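PDB 5GKE: endonuclease NucS, which acts as a mismatch restriction endonuclease on DNA and is predicted to cleave the single-stranded extremities of branched DNA structures. Local coordinates for residues 75-79 with 102-106; 136-140 with 152-156; 176-180 with 192-197; 209-215 with 231-237. The protein carries 1 engineered substitution. The contacts are given in a common frame with arbitrary orientation. Residues are numbered along the deposited sequence.

In the fold
The four contacts follow one another in sequence: none encloses or crosses another, and each closes a loop of its own. Contact 1 belongs to the N-terminal PH-like domain, where it brings strand 76-78 to strand 103-109 around a guanine of the DNA. The chain then passes to the C-terminal nuclease domain, which holds the remaining three contacts, their centres about 37 to 40 Å from that of contact 1. There contact 2 folds helix 132-141 onto edge strand 151-158, contact 3 lays helix 187-204 on strand 175-180 at the magnesium, and contact 4 pairs strands 208-214 and 231-234. Leu178 and Leu180 of contact 3 meet Ile139 of contact 2, while strand 175-180 pairs with strand 208-214.

Contact 1. Residues 75-79 with 102-106. With nucleotides of chain D.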
# COMPACT_ATOMS: atom_id res chain seq x y z
N VAL A 75 -8.55 5.58 -6.72
CA VAL A 75 -8.04 6.93 -6.92
C VAL A 75 -8.26 7.82 -5.69
O VAL A 75 -7.47 8.72 -5.41
CB VAL A 75 -8.68 7.58 -8.17
CG1 VAL A 75 -10.19 7.59 -8.01
CG2 VAL A 75 -8.15 8.99 -8.40
N ASN A 76 -9.34 7.58 -4.95
CA ASN A 76 -9.62 8.25 -3.68
C ASN A 76 -10.20 7.26 -2.68
O ASN A 76 -10.78 6.23 -3.06
CB ASN A 76 -10.58 9.43 -3.85
CG ASN A 76 -9.90 10.68 -4.40
OD1 ASN A 76 -10.18 11.13 -5.50
ND2 ASN A 76 -9.02 11.27 -3.60
N TRP A 77 -9.98 7.53 -1.39
CA TRP A 77 -10.47 6.61 -0.37
C TRP A 77 -10.53 7.24 1.00
O TRP A 77 -9.94 8.29 1.24
CB TRP A 77 -9.60 5.35 -0.29
CG TRP A 77 -8.25 5.66 0.30
CD1 TRP A 77 -7.86 5.51 1.60
CD2 TRP A 77 -7.14 6.21 -0.40
NE1 TRP A 77 -6.57 5.93 1.75
CE2 TRP A 77 -6.10 6.37 0.54
CE3 TRP A 77 -6.91 6.58 -1.73
CZ2 TRP A 77 -4.85 6.88 0.19
CZ3 TRP A 77 -5.67 7.09 -2.07
CH2 TRP A 77 -4.66 7.24 -1.11
N GLN A 78 -11.25 6.58 1.90
CA GLN A 78 -11.03 6.75 3.32
C GLN A 78 -10.84 5.37 3.93
O GLN A 78 -11.51 4.43 3.54
CB GLN A 78 -12.20 7.47 4.00
CG GLN A 78 -12.26 8.96 3.75
CD GLN A 78 -11.34 9.74 4.67
OE1 GLN A 78 -10.12 9.53 4.68
NE2 GLN A 78 -11.91 10.68 5.44
N PRO A 79 -9.92 5.25 4.89
CA PRO A 79 -9.66 4.03 5.65
C PRO A 79 -10.75 3.76 6.71
O PRO A 79 -11.51 4.68 7.01
CB PRO A 79 -8.29 4.30 6.28
CG PRO A 79 -8.23 5.79 6.39
CD PRO A 79 -8.95 6.32 5.20
N ARG A 102 -7.80 14.85 10.78
CA ARG A 102 -9.00 15.37 10.18
C ARG A 102 -8.90 15.19 8.68
O ARG A 102 -7.98 15.71 8.04
CB ARG A 102 -9.22 16.83 10.54
CG ARG A 102 -10.71 17.20 10.53
CD ARG A 102 -10.99 18.59 9.90
NE ARG A 102 -10.22 18.91 8.68
CZ ARG A 102 -10.54 18.56 7.43
NH1 ARG A 102 -11.61 17.82 7.19
NH2 ARG A 102 -9.77 18.93 6.41
N GLU A 103 -9.86 14.46 8.12
CA GLU A 103 -9.94 14.25 6.69
C GLU A 103 -11.40 14.24 6.22
O GLU A 103 -12.24 13.59 6.84
CB GLU A 103 -9.26 12.94 6.30
CG GLU A 103 -7.78 12.88 6.66
CD GLU A 103 -7.06 11.76 5.94
OE1 GLU A 103 -6.25 12.06 5.03
OE2 GLU A 103 -7.29 10.58 6.30
N THR A 104 -11.69 14.94 5.14
CA THR A 104 -12.99 14.83 4.50
C THR A 104 -12.84 14.41 3.04
O THR A 104 -11.94 14.86 2.33
CB THR A 104 -13.79 16.15 4.56
OG1 THR A 104 -12.97 17.24 4.13
CG2 THR A 104 -14.27 16.41 5.95
N LEU A 105 -13.73 13.51 2.62
CA LEU A 105 -13.77 13.03 1.25
C LEU A 105 -15.14 13.34 0.63
O LEU A 105 -16.11 12.76 1.00
CB LEU A 105 -13.50 11.52 1.21
CG LEU A 105 -13.43 10.86 -0.16
CD1 LEU A 105 -12.43 11.61 -1.02
CD2 LEU A 105 -13.03 9.40 -0.03
N GLU A 106 -15.24 14.24 -0.33
CA GLU A 106 -16.57 14.53 -0.84
C GLU A 106 -16.80 13.92 -2.22
O GLU A 106 -16.03 14.18 -3.15
CB GLU A 106 -16.82 16.03 -0.90
CG GLU A 106 -17.17 16.64 0.43
CD GLU A 106 -17.54 18.10 0.32
OE1 GLU A 106 -17.08 18.76 -0.64
OE2 GLU A 106 -18.29 18.59 1.19
P DG D 8 -0.55 9.73 -2.05
OP1 DG D 8 -1.60 8.94 -2.75
OP2 DG D 8 0.31 10.63 -2.85
O5' DG D 8 -1.28 10.60 -0.94
C5' DG D 8 -0.54 11.43 -0.07
C4' DG D 8 -1.08 11.35 1.34
O4' DG D 8 -2.47 11.73 1.32
C3' DG D 8 -1.03 9.97 1.98
O3' DG D 8 -0.82 10.07 3.36
C2' DG D 8 -2.41 9.40 1.68
C1' DG D 8 -3.28 10.65 1.75
N9 DG D 8 -4.44 10.56 0.87
C8 DG D 8 -4.44 10.69 -0.50
N7 DG D 8 -5.62 10.54 -1.03
C5 DG D 8 -6.45 10.29 0.06
C6 DG D 8 -7.84 10.05 0.10
O6 DG D 8 -8.63 10.01 -0.85
N1 DG D 8 -8.29 9.84 1.40
C2 DG D 8 -7.49 9.86 2.53
N2 DG D 8 -8.11 9.64 3.69
N3 DG D 8 -6.18 10.08 2.50
C4 DG D 8 -5.73 10.29 1.23
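A guanine of the DNA is gripped by both segments, beside the Gln78 and Leu105 side chains that touch directly. Both segments belong to the PH-like domain, but they are not paired strands: strand 76-78 pairs with strand 64-67 and strand 103-109 with strands 30-42 and 92-98, and their axes stay 7.8 Å apart at an angle of 131°. The gap illustrates how non-neighbouring strands of one antiparallel sheet can form a base pocket, and a guanine lying this deep in protein is consistent with a nucleotide flipped out of the duplex. O6 of DG8 of chain D accepts hydrogen bonds from Trp77 N (2.9 Å) and Asn76 ND2 (3.0 Å), while its N2 donates to Glu103 OE2 (2.9 Å). Glu103 is itself held by salt bridges to Arg98 and Arg44. The base lies with N7 over one face of the Trp77 indole, whose NE1 is hydrogen-bonded to a DNA phosphate and whose ring takes a cation-pi contact from Arg72 of the second subunit. Beyond the O6 edge of the base, Leu105 forms the apolar end wall of the pocket: its CD2 comes within 3.5 Å of Trp77 C, its CD1 within 4.0 Å of Asn76 CB, and its CB within 3.8 Å of Gln78 CG. At the Watson-Crick edge the model is very tight, with Gln78 OE1 only 2.2 Å from DG8 N2 and Trp77 O 2.3 Å from DG8 N1.

Contact 2. Residues 136-140 with 152-156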
# COMPACT_ATOMS: atom_id res chain seq x y z
N ALA A 136 11.20 -16.52 9.85
CA ALA A 136 11.64 -16.45 11.23
C ALA A 136 11.42 -17.80 11.92
O ALA A 136 12.37 -18.38 12.45
CB ALA A 136 10.91 -15.30 11.95
N GLU A 137 10.18 -18.29 11.88
CA GLU A 137 9.82 -19.60 12.46
C GLU A 137 10.68 -20.74 11.93
O GLU A 137 11.08 -21.63 12.68
CB GLU A 137 8.34 -19.91 12.20
CG GLU A 137 7.39 -19.01 13.01
CD GLU A 137 5.94 -19.11 12.60
OE1 GLU A 137 5.56 -20.11 11.95
OE2 GLU A 137 5.18 -18.17 12.91
N LEU A 138 11.00 -20.71 10.65
CA LEU A 138 11.89 -21.70 10.09
C LEU A 138 13.23 -21.62 10.79
O LEU A 138 13.81 -22.64 11.18
CB LEU A 138 12.06 -21.49 8.59
CG LEU A 138 13.04 -22.43 7.90
CD1 LEU A 138 12.73 -23.86 8.25
CD2 LEU A 138 12.96 -22.25 6.41
N ILE A 139 13.72 -20.40 10.96
CA ILE A 139 15.06 -20.21 11.48
C ILE A 139 15.16 -20.63 12.94
O ILE A 139 16.18 -21.13 13.38
CB ILE A 139 15.50 -18.75 11.28
CG1 ILE A 139 15.68 -18.49 9.78
CG2 ILE A 139 16.80 -18.48 12.01
CD1 ILE A 139 16.02 -17.06 9.41
N PHE A 140 14.08 -20.49 13.70
CA PHE A 140 14.08 -20.99 15.07
C PHE A 140 13.99 -22.53 15.10
O PHE A 140 14.71 -23.17 15.86
CB PHE A 140 12.95 -20.34 15.87
CG PHE A 140 13.33 -19.01 16.46
CD1 PHE A 140 13.41 -17.88 15.66
CD2 PHE A 140 13.65 -18.89 17.81
CE1 PHE A 140 13.79 -16.65 16.19
CE2 PHE A 140 14.03 -17.67 18.34
CZ PHE A 140 14.10 -16.55 17.52
N PRO A 152 19.66 -18.85 17.83
CA PRO A 152 18.69 -17.75 17.84
C PRO A 152 18.06 -17.56 19.21
O PRO A 152 17.74 -18.54 19.88
CB PRO A 152 17.64 -18.21 16.82
CG PRO A 152 17.71 -19.69 16.87
CD PRO A 152 19.14 -20.04 17.13
N LEU A 153 17.86 -16.30 19.61
CA LEU A 153 17.43 -15.95 20.97
C LEU A 153 16.17 -15.11 20.95
O LEU A 153 15.25 -15.36 21.71
CB LEU A 153 18.53 -15.22 21.73
CG LEU A 153 19.85 -15.99 21.82
CD1 LEU A 153 20.90 -15.17 22.54
CD2 LEU A 153 19.64 -17.33 22.50
N PHE A 154 16.17 -14.01 20.20
CA PHE A 154 15.01 -13.15 20.17
C PHE A 154 14.45 -12.96 18.76
O PHE A 154 15.18 -13.03 17.77
CB PHE A 154 15.33 -11.77 20.76
CG PHE A 154 16.13 -11.81 22.03
CD1 PHE A 154 17.51 -11.95 22.00
CD2 PHE A 154 15.51 -11.65 23.26
CE1 PHE A 154 18.25 -11.97 23.17
CE2 PHE A 154 16.24 -11.66 24.44
CZ PHE A 154 17.62 -11.82 24.40
N ARG A 155 13.15 -12.72 18.70
CA ARG A 155 12.43 -12.38 17.48
C ARG A 155 11.67 -11.07 17.72
O ARG A 155 11.01 -10.92 18.74
CB ARG A 155 11.49 -13.53 17.10
CG ARG A 155 10.51 -13.23 15.98
CD ARG A 155 9.60 -14.43 15.69
NE ARG A 155 9.66 -15.46 16.74
CZ ARG A 155 9.13 -16.67 16.65
NH1 ARG A 155 8.47 -17.03 15.55
NH2 ARG A 155 9.24 -17.54 17.65
N GLU A 156 11.76 -10.14 16.78
CA GLU A 156 11.15 -8.81 16.91
C GLU A 156 11.56 -8.14 18.22
O GLU A 156 10.71 -7.69 18.99
CB GLU A 156 9.62 -8.88 16.83
CG GLU A 156 9.08 -9.40 15.49
CD GLU A 156 9.28 -8.42 14.34
OE1 GLU A 156 8.65 -7.34 14.36
OE2 GLU A 156 10.04 -8.75 13.41
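Phe140, in the last turn of helix 132-141, shows how one well-placed ring can bind a helix to an edge strand. With chi1 at -85° and chi2 at 75°, its side chain reaches out from the helix and slots between two residues of 152-156, one over each face. On one side the ring of Pro152 makes a CH-pi contact, its CB 4.0 Å from the Phe140 centroid and 11° off the normal. On the other lies the guanidinium of Arg155, in a cation-pi contact with CZ 4.7 Å from the centroid and 16° off the normal. In Arg155 the extended chi1 and chi2, both t, put CD 4.1 Å from Ala136 CB, and chi3 near 13° then turns the guanidinium over the Phe140 ring. The ring edge points to the strand backbone, with Phe140 CZ 3.7 Å from Phe154 O. There the strand carries a classic beta bulge, Leu153 and Phe154 both facing Leu167 of the neighbouring strand. Ile139, in m and t, turns its side chain to Leu178 and Leu180, seating the helix on the central sheet of this PD-(D/E)XK-clan domain. Glu137 OE2 stays 4.4 Å from Arg155 NH1, beyond a salt bridge. The contact thus rests on CH-pi and cation-pi interactions with one ring; the arginine's charge acts through the ring face and not through a salt bridge to Glu137.

Contact 3. Residues 176-180 with 192-197; sequences VVLEL and QLKSYV. With MG (magnesium ion), chain E; nucleotides of chain C.
Glu179, Val177 and Leu193 organise this contact. Build 176-180 as an extended strand, with phi from -92° to -118° and psi from 123° to 144°, and 192-197 as regular helix, with Tyr196 N bonded to Gln192 O and Val197 N to Leu193 O, each at 3.0 Å. The helix runs almost antiparallel to the strand, at 160°, with axes 8.7 Å apart. Set the register by the CA pairs Glu179-Leu193 (5.8 Å) and Val177-Val197 (6.7 Å). Val177 and Glu179 point toward the helix, Val176 and Leu178 away. Leu193, with chi1 t and chi2 p, places CD1 4.1 Å from both Val177 CB and Glu179 CB. Val177, also t, rests CG1 4.0 Å from Tyr196 CB and CG2 3.8 Å from Val197 CG2. They begin the beta-alpha-beta unit that continues into strand 208-214, in a PD-(D/E)XK-clan nuclease core: Glu179 and Lys181, with Leu180 between them, fit the (D/E)XK signature, and Gln192 with Tyr196 the QXXXY pattern of RecB-like nucleases. Glu179, with chi1 t and chi2 p, chelates magnesium through OE1 (2.4 Å) and OE2 (2.5 Å), and OP1 of DC6 of chain C binds it at 2.4 Å. Gln192 belongs to the same metal site. Tyr196, chi1 m, presents its ring edge to Glu179, CE2 lying 3.8 Å from OE2, and its OH donates a 2.7 Å hydrogen bond to OP1 of DA5 of chain C.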
# COMPACT_ATOMS: atom_id res chain seq x y z
N VAL A 176 24.77 -12.06 16.82
CA VAL A 176 24.32 -12.02 15.43
C VAL A 176 22.97 -11.30 15.28
O VAL A 176 22.00 -11.65 15.96
CB VAL A 176 24.20 -13.44 14.83
CG1 VAL A 176 23.66 -13.39 13.42
CG2 VAL A 176 25.55 -14.14 14.86
N VAL A 177 22.95 -10.27 14.44
CA VAL A 177 21.71 -9.70 13.93
C VAL A 177 21.34 -10.37 12.63
O VAL A 177 22.18 -10.46 11.73
CB VAL A 177 21.81 -8.21 13.61
CG1 VAL A 177 20.42 -7.60 13.61
CG2 VAL A 177 22.70 -7.52 14.57
N LEU A 178 20.10 -10.84 12.52
CA LEU A 178 19.56 -11.23 11.23
C LEU A 178 18.56 -10.17 10.78
O LEU A 178 17.73 -9.72 11.57
CB LEU A 178 18.86 -12.58 11.29
CG LEU A 178 19.59 -13.85 11.71
CD1 LEU A 178 18.65 -15.03 11.46
CD2 LEU A 178 20.92 -14.02 10.98
N GLU A 179 18.68 -9.76 9.51
CA GLU A 179 17.61 -9.01 8.85
C GLU A 179 17.01 -9.88 7.75
O GLU A 179 17.73 -10.37 6.88
CB GLU A 179 18.13 -7.69 8.28
CG GLU A 179 17.09 -6.90 7.47
CD GLU A 179 15.88 -6.44 8.28
OE1 GLU A 179 14.90 -5.98 7.66
OE2 GLU A 179 15.91 -6.52 9.53
N LEU A 180 15.71 -10.11 7.82
CA LEU A 180 15.03 -11.00 6.88
C LEU A 180 14.26 -10.20 5.84
O LEU A 180 13.72 -9.13 6.15
CB LEU A 180 14.06 -11.94 7.60
CG LEU A 180 14.50 -12.55 8.92
CD1 LEU A 180 13.39 -13.44 9.52
CD2 LEU A 180 15.79 -13.33 8.73
N GLN A 192 18.74 -0.89 7.34
CA GLN A 192 18.19 -1.45 8.56
C GLN A 192 19.27 -2.27 9.30
O GLN A 192 19.61 -1.98 10.44
CB GLN A 192 16.99 -2.34 8.25
CG GLN A 192 15.62 -1.74 8.56
CD GLN A 192 14.48 -2.67 8.14
OE1 GLN A 192 13.97 -3.48 8.94
NE2 GLN A 192 14.10 -2.57 6.89
N LEU A 193 19.80 -3.27 8.61
CA LEU A 193 20.83 -4.14 9.15
C LEU A 193 22.05 -3.38 9.69
O LEU A 193 22.48 -3.62 10.80
CB LEU A 193 21.28 -5.14 8.07
CG LEU A 193 22.33 -6.15 8.54
CD1 LEU A 193 21.82 -6.90 9.77
CD2 LEU A 193 22.71 -7.15 7.44
N LYS A 194 22.60 -2.48 8.89
CA LYS A 194 23.76 -1.70 9.30
C LYS A 194 23.43 -0.91 10.55
O LYS A 194 24.22 -0.85 11.50
CB LYS A 194 24.19 -0.76 8.16
CG LYS A 194 25.22 0.31 8.53
CD LYS A 194 25.77 0.98 7.26
CE LYS A 194 26.91 1.95 7.55
NZ LYS A 194 26.47 3.17 8.24
N SER A 195 22.26 -0.30 10.55
CA SER A 195 21.81 0.47 11.69
C SER A 195 21.76 -0.37 12.98
O SER A 195 22.15 0.10 14.05
CB SER A 195 20.43 1.07 11.38
OG SER A 195 20.03 1.99 12.38
N TYR A 196 21.30 -1.61 12.87
CA TYR A 196 21.15 -2.43 14.07
C TYR A 196 22.51 -2.87 14.57
O TYR A 196 22.79 -2.85 15.76
CB TYR A 196 20.27 -3.64 13.81
CG TYR A 196 18.89 -3.29 13.33
CD1 TYR A 196 18.24 -2.14 13.79
CD2 TYR A 196 18.23 -4.10 12.40
CE1 TYR A 196 16.97 -1.81 13.34
CE2 TYR A 196 16.95 -3.79 11.94
CZ TYR A 196 16.34 -2.64 12.41
OH TYR A 196 15.09 -2.34 11.95
N VAL A 197 23.36 -3.26 13.63
CA VAL A 197 24.69 -3.74 13.96
C VAL A 197 25.47 -2.65 14.71
O VAL A 197 26.13 -2.94 15.71
CB VAL A 197 25.45 -4.17 12.71
CG1 VAL A 197 26.95 -4.29 13.01
CG2 VAL A 197 24.89 -5.48 12.20
MG MG E . 13.42 -5.96 9.52
P DA C 5 12.27 0.00 12.90
OP1 DA C 5 13.45 -0.73 13.40
OP2 DA C 5 12.38 1.29 12.17
O5' DA C 5 11.46 -1.03 11.99
C5' DA C 5 11.24 -2.34 12.45
C4' DA C 5 10.30 -3.08 11.53
O4' DA C 5 8.97 -2.49 11.60
C3' DA C 5 10.70 -3.05 10.05
O3' DA C 5 10.60 -4.36 9.51
C2' DA C 5 9.69 -2.08 9.44
C1' DA C 5 8.48 -2.33 10.30
N9 DA C 5 7.51 -1.24 10.27
C8 DA C 5 7.77 0.10 10.31
N7 DA C 5 6.69 0.85 10.23
C5 DA C 5 5.66 -0.07 10.12
C6 DA C 5 4.26 0.08 10.00
N6 DA C 5 3.64 1.26 9.97
N1 DA C 5 3.52 -1.04 9.91
C2 DA C 5 4.13 -2.23 9.93
N3 DA C 5 5.43 -2.50 10.05
C4 DA C 5 6.15 -1.36 10.14
P DC C 6 10.72 -4.67 7.93
OP1 DC C 6 11.77 -5.69 7.77
OP2 DC C 6 10.80 -3.43 7.12
O5' DC C 6 9.34 -5.40 7.63
C5' DC C 6 8.99 -6.55 8.38
C4' DC C 6 7.60 -7.03 8.04
O4' DC C 6 6.65 -5.95 8.21
C3' DC C 6 7.42 -7.53 6.62
O3' DC C 6 6.44 -8.55 6.62
C2' DC C 6 6.92 -6.27 5.90
C1' DC C 6 6.02 -5.68 6.97
N1 DC C 6 5.83 -4.20 6.88
C2 DC C 6 4.53 -3.68 6.76
O2 DC C 6 3.58 -4.46 6.70
N3 DC C 6 4.36 -2.34 6.71
C4 DC C 6 5.43 -1.52 6.78
N4 DC C 6 5.21 -0.20 6.72
C5 DC C 6 6.75 -2.03 6.90
C6 DC C 6 6.91 -3.36 6.96

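Contact 4. Residues 209-215 with 231-237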
# COMPACT_ATOMS: atom_id res chain seq x y z
N ARG A 209 28.06 -9.56 14.42
CA ARG A 209 27.92 -9.86 13.00
C ARG A 209 26.51 -9.51 12.51
O ARG A 209 25.54 -9.77 13.22
CB ARG A 209 28.17 -11.34 12.73
CG ARG A 209 29.59 -11.79 12.90
CD ARG A 209 29.63 -13.31 12.94
NE ARG A 209 29.19 -13.91 11.68
CZ ARG A 209 28.72 -15.14 11.57
NH1 ARG A 209 28.60 -15.89 12.65
NH2 ARG A 209 28.35 -15.63 10.38
N GLY A 210 26.40 -8.83 11.37
CA GLY A 210 25.13 -8.70 10.68
C GLY A 210 24.95 -9.68 9.54
O GLY A 210 25.86 -9.90 8.74
N ILE A 211 23.74 -10.19 9.38
CA ILE A 211 23.48 -11.09 8.27
C ILE A 211 22.16 -10.74 7.61
O ILE A 211 21.12 -10.71 8.26
CB ILE A 211 23.43 -12.56 8.70
CG1 ILE A 211 24.69 -12.96 9.47
CG2 ILE A 211 23.24 -13.46 7.49
CD1 ILE A 211 24.80 -14.45 9.70
N LEU A 212 22.22 -10.47 6.31
CA LEU A 212 21.02 -10.26 5.54
C LEU A 212 20.55 -11.60 5.02
O LEU A 212 21.31 -12.37 4.45
CB LEU A 212 21.26 -9.29 4.38
CG LEU A 212 20.06 -8.98 3.48
CD1 LEU A 212 18.83 -8.59 4.27
CD2 LEU A 212 20.42 -7.87 2.56
N VAL A 213 19.29 -11.91 5.27
CA VAL A 213 18.77 -13.21 4.90
C VAL A 213 17.59 -12.97 3.96
O VAL A 213 16.55 -12.45 4.37
CB VAL A 213 18.36 -14.02 6.17
CG1 VAL A 213 17.82 -15.39 5.80
CG2 VAL A 213 19.54 -14.15 7.11
N ALA A 214 17.77 -13.33 2.70
CA ALA A 214 16.74 -13.10 1.70
C ALA A 214 16.95 -14.08 0.55
O ALA A 214 17.93 -14.81 0.54
CB ALA A 214 16.81 -11.65 1.21
N PRO A 215 16.02 -14.12 -0.40
CA PRO A 215 16.28 -14.98 -1.57
C PRO A 215 17.34 -14.43 -2.54
O PRO A 215 17.89 -15.20 -3.32
CB PRO A 215 14.90 -15.09 -2.24
CG PRO A 215 14.06 -14.02 -1.63
CD PRO A 215 14.59 -13.77 -0.27
N GLU A 231 27.14 -9.70 6.03
CA GLU A 231 27.03 -10.98 5.33
C GLU A 231 25.66 -11.21 4.69
O GLU A 231 24.73 -10.44 4.90
CB GLU A 231 27.34 -12.12 6.29
CG GLU A 231 28.71 -12.03 6.92
CD GLU A 231 28.86 -12.96 8.11
OE1 GLU A 231 29.13 -12.45 9.22
OE2 GLU A 231 28.69 -14.19 7.93
N PHE A 232 25.56 -12.30 3.95
CA PHE A 232 24.34 -12.67 3.25
C PHE A 232 24.16 -14.18 3.27
O PHE A 232 25.10 -14.93 3.03
CB PHE A 232 24.37 -12.17 1.80
CG PHE A 232 23.24 -12.71 0.93
CD1 PHE A 232 22.03 -12.05 0.86
CD2 PHE A 232 23.42 -13.86 0.18
CE1 PHE A 232 21.00 -12.54 0.06
CE2 PHE A 232 22.39 -14.36 -0.61
CZ PHE A 232 21.19 -13.70 -0.67
N ARG A 233 22.94 -14.62 3.56
CA ARG A 233 22.57 -16.02 3.43
C ARG A 233 21.30 -16.10 2.60
O ARG A 233 20.30 -15.46 2.92
CB ARG A 233 22.35 -16.67 4.80
CG ARG A 233 22.34 -18.23 4.76
CD ARG A 233 23.78 -18.77 4.75
NE ARG A 233 24.70 -17.82 5.37
CZ ARG A 233 26.02 -17.97 5.45
NH1 ARG A 233 26.61 -19.05 4.94
NH2 ARG A 233 26.76 -17.02 6.04
N LYS A 234 21.35 -16.86 1.50
CA LYS A 234 20.19 -17.06 0.65
C LYS A 234 19.16 -17.92 1.35
O LYS A 234 19.46 -19.03 1.79
CB LYS A 234 20.61 -17.70 -0.68
CG LYS A 234 19.45 -18.10 -1.61
CD LYS A 234 19.91 -18.21 -3.07
CE LYS A 234 20.64 -16.93 -3.53
NZ LYS A 234 21.10 -16.93 -4.94
N LEU A 235 17.95 -17.40 1.49
CA LEU A 235 16.84 -18.19 2.02
C LEU A 235 15.51 -17.75 1.40
O LEU A 235 15.21 -16.56 1.34
CB LEU A 235 16.79 -18.05 3.54
CG LEU A 235 15.90 -19.05 4.27
CD1 LEU A 235 16.50 -20.43 4.18
CD2 LEU A 235 15.72 -18.62 5.72
N GLU A 236 14.71 -18.71 0.95
CA GLU A 236 13.39 -18.41 0.41
C GLU A 236 12.33 -18.55 1.49
O GLU A 236 12.43 -19.43 2.35
CB GLU A 236 13.07 -19.32 -0.77
CG GLU A 236 14.16 -19.33 -1.83
CD GLU A 236 13.60 -19.24 -3.24
OE1 GLU A 236 13.69 -20.25 -3.98
OE2 GLU A 236 13.08 -18.16 -3.61
N PRO A 237 11.32 -17.66 1.48
CA PRO A 237 10.23 -17.84 2.45
C PRO A 237 9.54 -19.19 2.21
O PRO A 237 9.25 -19.52 1.06
CB PRO A 237 9.29 -16.66 2.17
CG PRO A 237 9.62 -16.23 0.79
CD PRO A 237 11.09 -16.52 0.59
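A two-pronged salt bridge opens this strand pair: Arg209 NE donates to Glu231 OE1 and Arg209 NH2 to Glu231 OE2, both at 2.9 Å. Arg209 also pairs with Glu147 and Asp170, and Arg233 NH2 joins the network through a long 3.9 Å approach to Glu231 OE2. Beyond it backbone hydrogen bonds join the parallel strands: Glu231 N to Gly210 O (3.0 Å), Leu212 N to Glu231 O (2.9 Å), Arg233 N to Leu212 O (2.9 Å), a weak Ala214 N to Arg233 O (3.3 Å) and Leu235 N to Ala214 O (2.8 Å). The parallel pairing is that of a beta-alpha-beta crossover, in which helix 219-227 carries the chain from strand 208-214 to strand 231-234, at one edge of the sheet within this chain, their axes 30° apart. On the face of Leu212 and Ala214, Phe232 CD1 lies 4.5 Å from Leu212 CG, and both Leu212 and Phe232 touch Leu225 of that helix. On the Val213 face, Val213 CG1 lies 3.6 Å from CB of Leu235, just past the strand's end; both touch Met135 of helix 132-141.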